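Local coordinates for cephalosporin acylase (Bacillus halodurans, PDB 2NLZ), which is probably an N-terminal nucleophile hydrolase of the gamma-glutamyltranspeptidase family, perhaps acting on the side-chain amide of cephalosporins, at residues 209-214 against 222-227. The protein carries 1 engineered substitution. Sequence-based numbering, arbitrary orientation.
Sequences RSIAES and GELADQ
Leu224 points from the first turn of helix 223-234 at the C-terminal part of helix 202-212, where Ser210 and Ile211 receive it. Helices 202-212, 217-221 and 223-234 follow one another in a chain of the gamma-glutamyltranspeptidase family, whose fold is of the Ntn-hydrolase type, and the contact joins the first and third. The centre of this buried contact is about 25 Å from the centre of the chain.

One methyl of Leu224 does most of the touching. CG of Leu224 is anti to its carbonyl carbon (chi1 -70°), and CD1, anti to CA, extends the chain toward the other helix. There CD1 lies 3.9 Å from Ser210 CB and 4.0 Å from Ile211 CG2. The side chains of Ile211 and Leu224 cross at about a right angle, and they meet methyl to methyl. Beyond the two segments, Leu224 also touches Thr390, and Ile211 packs on Ile68.

Ser210 takes part with both its carbon and its oxygen. Its side chain leaves the backbone toward segment 222-227, and OG stands 3.9 Å from Leu224 CD1. This is a van der Waals contact. The polar need of that hydroxyl is met by a hydrogen bond with Ser218 OG, in the helix between the segments. Ser218 OG also accepts a weak bond from Leu224 N and so links the two sides.

Ser214 OG is bonded twice. It has a hydrogen bond with Ser218 N, and it donates to Ser210 O at 3.0 Å, in the carbonyl plane and on a lone pair, with a C=O...OG angle of 140°.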
loop_
_atom_site.group_PDB
_atom_site.type_symbol
_atom_site.label_atom_id
_atom_site.label_comp_id
_atom_site.label_asym_id
_atom_site.label_seq_id
_atom_site.Cartn_x
_atom_site.Cartn_y
_atom_site.Cartn_z
ATOM N N ARG D 209 -47.159 4.848 13.085
ATOM C CA ARG D 209 -48.076 4.850 14.217
ATOM C C ARG D 209 -49.325 4.010 13.904
ATOM O O ARG D 209 -49.797 3.253 14.751
ATOM C CB ARG D 209 -48.439 6.284 14.615
ATOM C CG ARG D 209 -49.166 6.416 15.943
ATOM C CD ARG D 209 -48.570 7.526 16.805
ATOM N NE ARG D 209 -48.170 8.690 16.014
ATOM C CZ ARG D 209 -47.372 9.667 16.444
ATOM N NH1 ARG D 209 -46.870 9.644 17.673
ATOM N NH2 ARG D 209 -47.070 10.671 15.635
ATOM N N SER D 210 -49.830 4.110 12.678
ATOM C CA SER D 210 -51.038 3.390 12.320
ATOM C C SER D 210 -50.820 1.882 12.315
ATOM O O SER D 210 -51.741 1.135 12.638
ATOM C CB SER D 210 -51.601 3.872 10.978
ATOM O OG SER D 210 -52.878 3.301 10.707
ATOM N N ILE D 211 -49.617 1.428 11.959
ATOM C CA ILE D 211 -49.356 -0.021 11.967
ATOM C C ILE D 211 -48.920 -0.501 13.332
ATOM O O ILE D 211 -49.070 -1.677 13.653
ATOM C CB ILE D 211 -48.381 -0.527 10.850
ATOM C CG1 ILE D 211 -47.105 0.291 10.794
ATOM C CG2 ILE D 211 -49.049 -0.486 9.492
ATOM C CD1 ILE D 211 -46.530 0.371 9.394
ATOM N N ALA D 212 -48.409 0.421 14.142
ATOM C CA ALA D 212 -48.096 0.136 15.540
ATOM C C ALA D 212 -49.371 -0.169 16.325
ATOM O O ALA D 212 -49.411 -1.121 17.112
ATOM C CB ALA D 212 -47.358 1.306 16.170
ATOM N N GLU D 213 -50.407 0.637 16.080
ATOM C CA GLU D 213 -51.674 0.574 16.809
ATOM C C GLU D 213 -52.640 -0.469 16.270
ATOM O O GLU D 213 -53.699 -0.685 16.847
ATOM C CB GLU D 213 -52.356 1.940 16.797
ATOM C CG GLU D 213 -51.657 2.978 17.657
ATOM C CD GLU D 213 -52.196 4.378 17.451
ATOM O OE1 GLU D 213 -51.588 5.327 17.994
ATOM O OE2 GLU D 213 -53.221 4.533 16.752
ATOM N N SER D 214 -52.279 -1.121 15.173
ATOM C CA SER D 214 -53.157 -2.117 14.580
ATOM C C SER D 214 -52.508 -3.497 14.448
ATOM O O SER D 214 -53.153 -4.437 13.984
ATOM C CB SER D 214 -53.650 -1.639 13.215
ATOM O OG SER D 214 -52.594 -1.671 12.272
ATOM N N GLY D 222 -57.082 -2.771 6.449
ATOM C CA GLY D 222 -57.578 -1.651 7.231
ATOM C C GLY D 222 -57.576 -0.376 6.421
ATOM O O GLY D 222 -57.746 -0.410 5.200
ATOM N N GLU D 223 -57.363 0.745 7.104
ATOM C CA GLU D 223 -57.500 2.067 6.494
ATOM C C GLU D 223 -56.396 2.421 5.490
ATOM O O GLU D 223 -56.662 3.040 4.460
ATOM C CB GLU D 223 -57.601 3.148 7.572
ATOM C CG GLU D 223 -58.459 4.332 7.145
ATOM C CD GLU D 223 -57.747 5.655 7.302
ATOM O OE1 GLU D 223 -57.490 6.062 8.454
ATOM O OE2 GLU D 223 -57.451 6.287 6.267
ATOM N N LEU D 224 -55.161 2.039 5.801
ATOM C CA LEU D 224 -54.040 2.281 4.903
ATOM C C LEU D 224 -54.203 1.462 3.640
ATOM O O LEU D 224 -53.955 1.953 2.542
ATOM C CB LEU D 224 -52.715 1.949 5.577
ATOM C CG LEU D 224 -52.278 2.881 6.701
ATOM C CD1 LEU D 224 -51.093 2.263 7.443
ATOM C CD2 LEU D 224 -51.968 4.293 6.180
ATOM N N ALA D 225 -54.646 0.220 3.805
ATOM C CA ALA D 225 -54.981 -0.646 2.679
ATOM C C ALA D 225 -55.913 0.041 1.691
ATOM O O ALA D 225 -55.725 -0.087 0.480
ATOM C CB ALA D 225 -55.608 -1.937 3.168
ATOM N N ASP D 226 -56.907 0.763 2.215
ATOM C CA ASP D 226 -57.855 1.519 1.396
ATOM C C ASP D 226 -57.194 2.683 0.657
ATOM O O ASP D 226 -57.520 2.946 -0.503
ATOM C CB ASP D 226 -59.016 2.037 2.247
ATOM C CG ASP D 226 -59.917 0.928 2.743
ATOM O OD1 ASP D 226 -60.642 1.164 3.723
ATOM O OD2 ASP D 226 -59.909 -0.178 2.167
ATOM N N GLN D 227 -56.272 3.374 1.329
ATOM C CA GLN D 227 -55.539 4.486 0.720
ATOM C C GLN D 227 -54.596 4.011 -0.370
ATOM O O GLN D 227 -54.404 4.696 -1.374
ATOM C CB GLN D 227 -54.738 5.239 1.769
ATOM C CG GLN D 227 -55.570 6.124 2.655
ATOM C CD GLN D 227 -54.722 7.047 3.502
ATOM O OE1 GLN D 227 -54.847 7.068 4.726
ATOM N NE2 GLN D 227 -53.846 7.813 2.858
#